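Local coordinates for outer membrane protein SusF (Bacteroides thetaiotaomicron, PDB 4FE9), which binds starch at the cell surface before the polysaccharide is transported into the periplasm for degradation, at residues F299-N304 with Y350-S355; N304-F309 with S336-N341; G320-I325 with D359-E364. One frame throughout, in Å; residues are numbered along the deposited sequence.

Interaction 1: F299-N304 with Y350-S355. With EDO (1,2-ethanediol), chain J.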
loop_
_atom_site.group_PDB
_atom_site.type_symbol
_atom_site.label_atom_id
_atom_site.label_comp_id
_atom_site.label_asym_id
_atom_site.label_seq_id
_atom_site.Cartn_x
_atom_site.Cartn_y
_atom_site.Cartn_z
ATOM N N PHE A 299 -16.043 -8.743 17.752
ATOM C CA PHE A 299 -15.356 -9.412 18.843
ATOM C C PHE A 299 -15.316 -8.488 20.063
ATOM O O PHE A 299 -15.449 -7.264 19.932
ATOM C CB PHE A 299 -13.925 -9.791 18.459
ATOM C CG PHE A 299 -13.829 -10.807 17.360
ATOM C CD1 PHE A 299 -14.189 -12.145 17.585
ATOM C CD2 PHE A 299 -13.285 -10.457 16.129
ATOM C CE1 PHE A 299 -14.099 -13.087 16.568
ATOM C CE2 PHE A 299 -13.184 -11.400 15.099
ATOM C CZ PHE A 299 -13.519 -12.732 15.344
ATOM N N TYR A 300 -15.188 -9.092 21.248
ATOM C CA TYR A 300 -15.026 -8.318 22.483
ATOM C C TYR A 300 -13.605 -8.247 22.834
ATOM O O TYR A 300 -12.959 -9.274 22.973
ATOM C CB TYR A 300 -15.806 -8.922 23.654
ATOM C CG TYR A 300 -15.803 -7.999 24.867
ATOM C CD1 TYR A 300 -16.497 -6.773 24.830
ATOM C CD2 TYR A 300 -14.945 -8.220 25.911
ATOM C CE1 TYR A 300 -16.402 -5.853 25.862
ATOM C CE2 TYR A 300 -14.827 -7.286 26.956
ATOM C CZ TYR A 300 -15.554 -6.102 26.908
ATOM O OH TYR A 300 -15.469 -5.175 27.937
ATOM N N PHE A 301 -13.097 -7.029 23.052
ATOM C CA PHE A 301 -11.729 -6.893 23.603
ATOM C C PHE A 301 -11.747 -6.151 24.951
ATOM O O PHE A 301 -12.403 -5.110 25.091
ATOM C CB PHE A 301 -10.800 -6.190 22.618
ATOM C CG PHE A 301 -10.652 -6.904 21.300
ATOM C CD1 PHE A 301 -9.690 -7.907 21.131
ATOM C CD2 PHE A 301 -11.442 -6.561 20.230
ATOM C CE1 PHE A 301 -9.530 -8.556 19.878
ATOM C CE2 PHE A 301 -11.284 -7.197 18.974
ATOM C CZ PHE A 301 -10.308 -8.173 18.809
ATOM N N ALA A 302 -11.204 -6.807 25.956
ATOM C CA ALA A 302 -10.769 -6.156 27.212
ATOM C C ALA A 302 -9.612 -5.183 26.956
ATOM O O ALA A 302 -9.008 -5.180 25.874
ATOM C CB ALA A 302 -10.340 -7.203 28.198
ATOM N N ALA A 303 -9.227 -4.432 27.984
ATOM C CA ALA A 303 -8.034 -3.600 27.885
ATOM C C ALA A 303 -6.815 -4.467 28.122
ATOM O O ALA A 303 -6.888 -5.417 28.878
ATOM C CB ALA A 303 -8.103 -2.445 28.889
ATOM N N ASN A 304 -5.835 -4.347 27.220
ATOM C CA ASN A 304 -4.583 -5.121 27.310
ATOM C C ASN A 304 -4.636 -6.551 26.788
ATOM O O ASN A 304 -3.667 -7.299 26.917
ATOM C CB ASN A 304 -4.031 -5.105 28.737
ATOM C CG ASN A 304 -3.710 -3.689 29.229
ATOM O OD1 ASN A 304 -3.847 -2.699 28.490
ATOM N ND2 ASN A 304 -3.361 -3.583 30.494
ATOM N N TYR A 350 -15.688 -4.439 18.995
ATOM C CA TYR A 350 -15.173 -3.823 17.768
ATOM C C TYR A 350 -15.488 -4.693 16.546
ATOM O O TYR A 350 -15.424 -5.905 16.623
ATOM C CB TYR A 350 -13.653 -3.651 17.881
ATOM C CG TYR A 350 -13.223 -2.708 19.010
ATOM C CD1 TYR A 350 -13.390 -1.343 18.896
ATOM C CD2 TYR A 350 -12.664 -3.199 20.176
ATOM C CE1 TYR A 350 -13.021 -0.485 19.926
ATOM C CE2 TYR A 350 -12.272 -2.346 21.202
ATOM C CZ TYR A 350 -12.440 -0.992 21.058
ATOM O OH TYR A 350 -12.073 -0.132 22.090
ATOM N N LEU A 351 -15.866 -4.057 15.454
ATOM C CA LEU A 351 -15.750 -4.657 14.117
ATOM C C LEU A 351 -14.292 -4.674 13.673
ATOM O O LEU A 351 -13.683 -3.608 13.455
ATOM C CB LEU A 351 -16.600 -3.885 13.086
ATOM C CG LEU A 351 -16.617 -4.511 11.656
ATOM C CD1 LEU A 351 -17.940 -4.306 10.940
ATOM C CD2 LEU A 351 -15.507 -4.013 10.814
ATOM N N VAL A 352 -13.702 -5.868 13.656
ATOM C CA VAL A 352 -12.360 -6.044 13.182
ATOM C C VAL A 352 -12.362 -6.355 11.674
ATOM O O VAL A 352 -13.081 -7.260 11.214
ATOM C CB VAL A 352 -11.691 -7.182 13.921
ATOM C CG1 VAL A 352 -10.317 -7.428 13.369
ATOM C CG2 VAL A 352 -11.603 -6.853 15.442
ATOM N N TYR A 353 -11.601 -5.582 10.908
ATOM C CA TYR A 353 -11.474 -5.783 9.468
ATOM C C TYR A 353 -10.016 -6.051 9.088
ATOM O O TYR A 353 -9.124 -5.308 9.506
ATOM C CB TYR A 353 -11.991 -4.547 8.753
ATOM C CG TYR A 353 -11.707 -4.499 7.275
ATOM C CD1 TYR A 353 -10.511 -3.990 6.795
ATOM C CD2 TYR A 353 -12.680 -4.862 6.352
ATOM C CE1 TYR A 353 -10.277 -3.860 5.426
ATOM C CE2 TYR A 353 -12.467 -4.731 5.000
ATOM C CZ TYR A 353 -11.251 -4.249 4.541
ATOM O OH TYR A 353 -11.024 -4.154 3.187
ATOM N N VAL A 354 -9.761 -7.179 8.398
ATOM C CA VAL A 354 -8.396 -7.624 8.086
ATOM C C VAL A 354 -8.270 -7.955 6.563
ATOM O O VAL A 354 -9.170 -8.577 5.957
ATOM C CB VAL A 354 -7.982 -8.871 8.889
ATOM C CG1 VAL A 354 -6.519 -9.263 8.562
ATOM C CG2 VAL A 354 -8.151 -8.664 10.393
ATOM N N SER A 355 -7.208 -7.477 5.943
ATOM C CA SER A 355 -6.973 -7.744 4.528
ATOM C C SER A 355 -5.539 -8.232 4.325
ATOM O O SER A 355 -4.603 -7.693 4.921
ATOM C CB SER A 355 -7.230 -6.477 3.715
ATOM O OG SER A 355 -7.134 -6.728 2.332
HETATM C C1 EDO J . -9.743 -4.298 30.705
HETATM O O1 EDO J . -11.073 -3.969 30.235
HETATM C C2 EDO J . -9.709 -5.750 31.172
HETATM O O2 EDO J . -8.362 -6.212 31.316
#
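Phe299 and Tyr350 face each other as an antiparallel hydrogen-bonded pair, with Tyr350 N donating to Phe299 O at 3.0 Å and Phe299 N returning the bond to Tyr350 O at 3.1 Å, both close to straight. Backbone bonds from Phe301 to Gly348 and from Val352 to Gly297 carry the pairing on to either side. The axes of the short pieces 299-301 and 350-355 run 110° apart, a strong twist of the sheet at this point. One methyl of Val352 serves two rings. With CG1 anti to the backbone N (chi1 176°), the other branch, CG2, is set beside that nitrogen and meets two phenylalanines. It lies at the edge of the Phe301 ring, 3.6 Å from CE2, and at the edge of the Phe299 ring, where Phe299 CD2 is 4.0 Å from Val352 CG2. A compact branched residue suits this place, since a single methyl can serve two ring edges. These strands, 294-301 and 348-357, are neighbours in the antiparallel sheet of the second carbohydrate-binding module. Phe301 and Val352 are buried, with Phe365 against both and Met265 against Phe301; Phe299 extends the apolar cluster, touching Met265 and Leu285. Tyr350 adds a third ring, whose edge approaches Phe301 obliquely, CD2 of Tyr350 standing 3.6 Å from CD2 of Phe301. Tyrosine fits here because its carbon edge can join the apolar cluster while its hydroxyl is bonded to the carbonyl O of Ile346. Past the strand the chain turns into a loop at Ala302 and Ala303, beside which a 1,2-ethanediol molecule, probably from the crystallisation liquor, is modelled in a doubtful position.

Interaction 2: N304-F309 with S336-N341. With GLC (alpha-D-glucopyranose), chain C; GLC (alpha-D-glucopyranose), chain B.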
loop_
_atom_site.group_PDB
_atom_site.type_symbol
_atom_site.label_atom_id
_atom_site.label_comp_id
_atom_site.label_asym_id
_atom_site.label_seq_id
_atom_site.Cartn_x
_atom_site.Cartn_y
_atom_site.Cartn_z
ATOM N N ASN A 304 -5.835 -4.347 27.220
ATOM C CA ASN A 304 -4.583 -5.121 27.310
ATOM C C ASN A 304 -4.636 -6.551 26.788
ATOM O O ASN A 304 -3.667 -7.299 26.917
ATOM C CB ASN A 304 -4.031 -5.105 28.737
ATOM C CG ASN A 304 -3.710 -3.689 29.229
ATOM O OD1 ASN A 304 -3.847 -2.699 28.490
ATOM N ND2 ASN A 304 -3.361 -3.583 30.494
ATOM N N ASP A 305 -5.776 -6.947 26.239
ATOM C CA ASP A 305 -5.832 -8.157 25.403
ATOM C C ASP A 305 -4.803 -8.057 24.265
ATOM O O ASP A 305 -4.674 -7.019 23.644
ATOM C CB ASP A 305 -7.243 -8.323 24.822
ATOM C CG ASP A 305 -8.242 -8.953 25.840
ATOM O OD1 ASP A 305 -7.766 -9.621 26.812
ATOM O OD2 ASP A 305 -9.500 -8.794 25.646
ATOM N N GLN A 306 -4.047 -9.125 24.038
ATOM C CA GLN A 306 -3.193 -9.212 22.837
ATOM C C GLN A 306 -3.728 -10.256 21.883
ATOM O O GLN A 306 -4.204 -11.287 22.315
ATOM C CB GLN A 306 -1.758 -9.556 23.224
ATOM C CG GLN A 306 -1.074 -8.431 24.025
ATOM C CD GLN A 306 0.249 -8.845 24.606
ATOM O OE1 GLN A 306 1.137 -9.308 23.895
ATOM N NE2 GLN A 306 0.419 -8.607 25.886
ATOM N N VAL A 307 -3.654 -9.975 20.586
ATOM C CA VAL A 307 -4.106 -10.930 19.563
ATOM C C VAL A 307 -3.132 -11.077 18.405
ATOM O O VAL A 307 -2.370 -10.148 18.093
ATOM C CB VAL A 307 -5.488 -10.536 18.994
ATOM C CG1 VAL A 307 -6.578 -10.617 20.095
ATOM C CG2 VAL A 307 -5.439 -9.182 18.383
ATOM N N LYS A 308 -3.240 -12.204 17.694
ATOM C CA LYS A 308 -2.574 -12.377 16.384
ATOM C C LYS A 308 -3.523 -13.141 15.418
ATOM O O LYS A 308 -4.513 -13.724 15.854
ATOM C CB LYS A 308 -1.280 -13.169 16.547
ATOM C CG LYS A 308 -0.108 -12.342 17.009
ATOM C CD LYS A 308 1.135 -13.136 17.013
ATOM C CE LYS A 308 1.993 -12.796 15.827
ATOM N NZ LYS A 308 3.367 -13.347 15.986
ATOM N N PHE A 309 -3.200 -13.125 14.134
ATOM C CA PHE A 309 -4.065 -13.689 13.099
ATOM C C PHE A 309 -3.272 -14.701 12.311
ATOM O O PHE A 309 -2.052 -14.604 12.241
ATOM C CB PHE A 309 -4.570 -12.587 12.157
ATOM C CG PHE A 309 -5.371 -11.538 12.840
ATOM C CD1 PHE A 309 -4.756 -10.398 13.356
ATOM C CD2 PHE A 309 -6.746 -11.670 12.967
ATOM C CE1 PHE A 309 -5.504 -9.414 14.005
ATOM C CE2 PHE A 309 -7.497 -10.722 13.682
ATOM C CZ PHE A 309 -6.865 -9.586 14.190
ATOM N N SER A 336 -1.728 -0.873 19.982
ATOM C CA SER A 336 -0.288 -0.718 19.906
ATOM C C SER A 336 0.431 -2.026 19.654
ATOM O O SER A 336 -0.160 -3.114 19.736
ATOM C CB SER A 336 0.251 -0.067 21.205
ATOM O OG SER A 336 0.192 -0.986 22.296
ATOM N N ASP A 337 1.746 -1.919 19.488
ATOM C CA ASP A 337 2.586 -3.053 19.192
ATOM C C ASP A 337 3.185 -3.545 20.487
ATOM O O ASP A 337 3.648 -2.756 21.300
ATOM C CB ASP A 337 3.694 -2.615 18.223
ATOM C CG ASP A 337 4.665 -3.727 17.883
ATOM O OD1 ASP A 337 4.500 -4.876 18.372
ATOM O OD2 ASP A 337 5.610 -3.443 17.113
ATOM N N GLU A 338 3.117 -4.841 20.715
ATOM C CA GLU A 338 3.653 -5.404 21.922
ATOM C C GLU A 338 4.425 -6.673 21.610
ATOM O O GLU A 338 3.849 -7.761 21.561
ATOM C CB GLU A 338 2.525 -5.673 22.923
ATOM C CG GLU A 338 2.976 -6.276 24.229
ATOM C CD GLU A 338 3.490 -5.226 25.212
ATOM O OE1 GLU A 338 3.323 -4.007 24.935
ATOM O OE2 GLU A 338 4.091 -5.621 26.243
ATOM N N GLY A 339 5.710 -6.510 21.270
ATOM C CA GLY A 339 6.533 -7.608 20.762
ATOM C C GLY A 339 5.957 -8.255 19.502
ATOM O O GLY A 339 6.055 -9.471 19.319
ATOM N N GLY A 340 5.325 -7.447 18.649
ATOM C CA GLY A 340 4.790 -7.942 17.372
ATOM C C GLY A 340 3.367 -8.467 17.497
ATOM O O GLY A 340 2.710 -8.734 16.493
ATOM N N ASN A 341 2.901 -8.634 18.740
ATOM C CA ASN A 341 1.488 -8.852 19.015
ATOM C C ASN A 341 0.742 -7.582 18.798
ATOM O O ASN A 341 1.276 -6.501 19.044
ATOM C CB ASN A 341 1.286 -9.273 20.465
ATOM C CG ASN A 341 1.827 -10.642 20.761
ATOM O OD1 ASN A 341 2.200 -11.390 19.861
ATOM N ND2 ASN A 341 1.768 -11.027 22.027
HETATM C C1 GLC C . 2.468 -16.336 20.830
HETATM C C2 GLC C . 2.529 -14.901 21.303
HETATM C C3 GLC C . 3.483 -14.759 22.501
HETATM C C4 GLC C . 3.108 -15.719 23.609
HETATM C C5 GLC C . 3.117 -17.131 23.029
HETATM C C6 GLC C . 2.676 -18.158 24.065
HETATM O O2 GLC C . 3.061 -14.142 20.227
HETATM O O3 GLC C . 3.452 -13.417 22.989
HETATM O O4 GLC C . 4.078 -15.610 24.667
HETATM O O5 GLC C . 2.207 -17.216 21.934
HETATM O O6 GLC C . 2.985 -19.458 23.564
HETATM C C1 GLC B . 4.944 -18.561 16.767
HETATM C C2 GLC B . 4.222 -17.231 16.591
HETATM C C3 GLC B . 4.180 -16.455 17.889
HETATM C C4 GLC B . 3.567 -17.311 18.981
HETATM C C5 GLC B . 4.308 -18.619 19.084
HETATM C C6 GLC B . 3.670 -19.523 20.133
HETATM O O2 GLC B . 4.909 -16.461 15.621
HETATM O O3 GLC B . 3.427 -15.245 17.742
HETATM O O4 GLC B . 3.705 -16.656 20.216
HETATM O O5 GLC B . 4.327 -19.299 17.822
HETATM O O6 GLC B . 4.428 -20.731 20.179
#
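Asn341 and Gln306 meet beneath the bound glucose units of the second carbohydrate-binding module, where the tip of a tight hairpin comes up beside strand 306-310. Asn341 is the last residue of a type I' turn that starts at Glu338. Gly339 and Gly340 occupy its two central positions, where positive phi angles make glycine the apt residue. The turn is braced by an Asx motif, Asp337 OD1 accepting from Gly340 N at 2.7 Å. The Asn341 amide reaches both protein and sugar. Its ND2 donates almost straight (173°) to Gln306 OE1 at 2.6 Å, with the acceptor in the asparagine amide plane, the donor somewhat out of the glutamine carbonyl plane, and the two amides turned 51° against each other. The same ND2 donates to O3 of the chain C glucose at 3.1 Å, while OD1 of Asn341 accepts a hydrogen bond from O2 of that sugar at 2.9 Å. Gln306 OE1 rests against the methylene carbon CG of Glu338, 3.6 Å away. Lys308 runs across the asparagine at about a right angle, its CD 3.5 Å from Asn341 OD1, and a bend at chi3 (103°) turns CE out of the line of the chain, near O3 of the chain B glucose. NZ of Lys308 donates to that O3 at 2.6 Å and forms a salt bridge with Asp318, another pocket residue. Trp272, also of the pocket, touches both Gln306 and Asn341. The bond to Gln306 OE1 and the two sugar bonds are consistent with a set orientation of the amide, and Gln306 would act as a second-shell residue.

Interaction 3: G320-I325 with D359-E364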
loop_
_atom_site.group_PDB
_atom_site.type_symbol
_atom_site.label_atom_id
_atom_site.label_comp_id
_atom_site.label_asym_id
_atom_site.label_seq_id
_atom_site.Cartn_x
_atom_site.Cartn_y
_atom_site.Cartn_z
ATOM N N GLY A 320 0.607 -10.099 13.645
ATOM C CA GLY A 320 -0.044 -9.341 14.697
ATOM C C GLY A 320 -0.085 -7.867 14.345
ATOM O O GLY A 320 -0.734 -7.462 13.357
ATOM N N PHE A 321 0.676 -7.065 15.088
ATOM C CA PHE A 321 0.824 -5.656 14.745
ATOM C C PHE A 321 1.517 -5.520 13.360
ATOM O O PHE A 321 2.493 -6.219 13.072
ATOM C CB PHE A 321 1.622 -4.924 15.842
ATOM C CG PHE A 321 1.714 -3.452 15.639
ATOM C CD1 PHE A 321 0.709 -2.607 16.112
ATOM C CD2 PHE A 321 2.780 -2.899 14.913
ATOM C CE1 PHE A 321 0.697 -1.240 15.774
ATOM C CE2 PHE A 321 2.859 -1.513 14.709
ATOM C CZ PHE A 321 1.794 -0.680 15.122
ATOM N N VAL A 322 0.908 -4.736 12.475
ATOM C CA VAL A 322 1.457 -4.493 11.153
ATOM C C VAL A 322 1.472 -2.989 10.879
ATOM O O VAL A 322 0.858 -2.224 11.599
ATOM C CB VAL A 322 0.616 -5.198 10.031
ATOM C CG1 VAL A 322 0.469 -6.674 10.314
ATOM C CG2 VAL A 322 -0.740 -4.545 9.895
ATOM N N ASP A 323 2.051 -2.589 9.754
ATOM C CA ASP A 323 2.236 -1.165 9.487
ATOM C C ASP A 323 0.989 -0.415 8.995
ATOM O O ASP A 323 0.769 0.721 9.381
ATOM C CB ASP A 323 3.412 -0.938 8.552
ATOM C CG ASP A 323 4.648 -0.446 9.289
ATOM O OD1 ASP A 323 5.384 -1.305 9.854
ATOM O OD2 ASP A 323 4.829 0.808 9.388
ATOM N N ALA A 324 0.156 -1.054 8.174
ATOM C CA ALA A 324 -1.026 -0.350 7.641
ATOM C C ALA A 324 -2.219 -0.459 8.604
ATOM O O ALA A 324 -3.165 -1.267 8.386
ATOM C CB ALA A 324 -1.390 -0.855 6.224
ATOM N N ILE A 325 -2.096 0.217 9.745
ATOM C CA ILE A 325 -3.226 0.424 10.646
ATOM C C ILE A 325 -3.525 1.924 10.752
ATOM O O ILE A 325 -2.652 2.701 11.087
ATOM C CB ILE A 325 -2.937 -0.174 12.058
ATOM C CG1 ILE A 325 -2.554 -1.660 11.940
ATOM C CG2 ILE A 325 -4.150 0.010 12.992
ATOM C CD1 ILE A 325 -2.264 -2.354 13.266
ATOM N N ASP A 359 2.064 -10.184 0.534
ATOM C CA ASP A 359 2.818 -9.675 1.695
ATOM C C ASP A 359 2.086 -8.552 2.448
ATOM O O ASP A 359 2.376 -8.313 3.612
ATOM C CB ASP A 359 4.182 -9.155 1.233
ATOM C CG ASP A 359 5.142 -10.275 0.880
ATOM O OD1 ASP A 359 5.377 -11.158 1.750
ATOM O OD2 ASP A 359 5.633 -10.297 -0.279
ATOM N N ASP A 360 1.277 -7.766 1.723
ATOM C CA ASP A 360 0.591 -6.581 2.298
ATOM C C ASP A 360 -0.530 -6.981 3.269
ATOM O O ASP A 360 -1.507 -7.620 2.872
ATOM C CB ASP A 360 -0.018 -5.701 1.183
ATOM C CG ASP A 360 0.986 -5.364 0.067
ATOM O OD1 ASP A 360 2.215 -5.614 0.252
ATOM O OD2 ASP A 360 0.542 -4.823 -0.981
ATOM N N LYS A 361 -0.464 -6.456 4.484
ATOM C CA LYS A 361 -1.516 -6.663 5.459
ATOM C C LYS A 361 -2.138 -5.326 5.910
ATOM O O LYS A 361 -1.435 -4.306 6.030
ATOM C CB LYS A 361 -0.968 -7.434 6.661
ATOM C CG LYS A 361 -0.380 -8.786 6.304
ATOM C CD LYS A 361 0.776 -9.129 7.170
ATOM C CE LYS A 361 1.464 -10.399 6.690
ATOM N NZ LYS A 361 2.906 -10.353 7.038
ATOM N N VAL A 362 -3.457 -5.318 6.083
ATOM C CA VAL A 362 -4.165 -4.184 6.700
ATOM C C VAL A 362 -5.059 -4.717 7.836
ATOM O O VAL A 362 -5.662 -5.782 7.702
ATOM C CB VAL A 362 -5.035 -3.436 5.648
ATOM C CG1 VAL A 362 -5.856 -2.360 6.289
ATOM C CG2 VAL A 362 -4.151 -2.862 4.561
ATOM N N ILE A 363 -4.984 -4.085 9.005
ATOM C CA ILE A 363 -5.913 -4.388 10.105
ATOM C C ILE A 363 -6.600 -3.107 10.519
ATOM O O ILE A 363 -5.940 -2.075 10.604
ATOM C CB ILE A 363 -5.166 -4.975 11.289
ATOM C CG1 ILE A 363 -4.518 -6.287 10.895
ATOM C CG2 ILE A 363 -6.088 -5.141 12.509
ATOM C CD1 ILE A 363 -3.473 -6.807 11.895
ATOM N N GLU A 364 -7.942 -3.105 10.498
ATOM C CA GLU A 364 -8.734 -1.966 11.014
ATOM C C GLU A 364 -9.650 -2.394 12.160
ATOM O O GLU A 364 -10.147 -3.528 12.171
ATOM C CB GLU A 364 -9.557 -1.318 9.902
ATOM C CG GLU A 364 -8.722 -0.807 8.726
ATOM C CD GLU A 364 -7.873 0.440 9.087
ATOM O OE1 GLU A 364 -6.651 0.298 9.377
ATOM O OE2 GLU A 364 -8.439 1.550 9.097
HETATM O O HOH W 1 1.465 -3.392 6.853
#
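A water molecule bridges Ala324 and Lys361, accepting from Ala324 N at 3.0 Å and donating to Lys361 O at 3.2 Å, where the backbones do not bond directly. The carbonyl O of Ala324 faces two neighbouring residues of strand 360-366: Ile363 N gives it a weak, bent hydrogen bond of 3.4 Å, and Val362 turns its CA-H toward it, CA lying 3.5 Å from Ala324 O. Ala324 is the centre of an inverse gamma turn, closed by a weak bond from Ile325 N to Asp323 O. Its small side chain suits a close approach: CB points toward the strand, near Lys361 O and 3.8 Å from CG2 of Val362. The contact lays the loop before helix 327-333 on the last strand of the antiparallel sheet of the second carbohydrate-binding module. Further along, Val322 straddles two strand residues. Its CG1 meets the aliphatic carbons CB and CD of Lys361, an apt partner because a lysine can offer methylenes while its amine leads away. Chi1 of -54° puts CG1 beside the backbone N; CG2 then lies between the N and the carbonyl carbon, 4.1 Å from CD1 of Ile363, the two side chains crossing at about a right angle. Ile363 is long enough for that methyl also to reach the backbone of Gly320, with CD1 3.2 Å from Gly320 O. The branches of Ile325 cover the buried carbonyl O of Ile363, CG2 lying 3.6 Å from it, with CG1 against CB of Ile363; both isoleucines touch Leu342 of strand 341-343. At the end nearest the helix, Glu364 bends at chi2, which turns CD back, and its OE1 lies beside CA of Ile325; this oxygen accepts a hydrogen bond from the backbone N of Ser326.

From the N terminus, the chain leaves strand 294-301, turns at Asn304, which interactions 1 and 2 share, and enters strand 306-310. Interaction 2 closes first, when the hairpin at 336-341 returns to 304-309. Interaction 1 closes next, as 350-355 pairs with 299-304, so its loop encloses that of interaction 2. Interaction 3 starts at 320-325, within both loops, and closes last at 359-364; it therefore crosses both. Its strand half also pairs with 350-355 through backbone bonds such as Glu364 N to Tyr353 O, and Phe321 of its loop half packs against the hairpin of interaction 2. Loop 320-325 thus touches both end strands of the eight-stranded sheet.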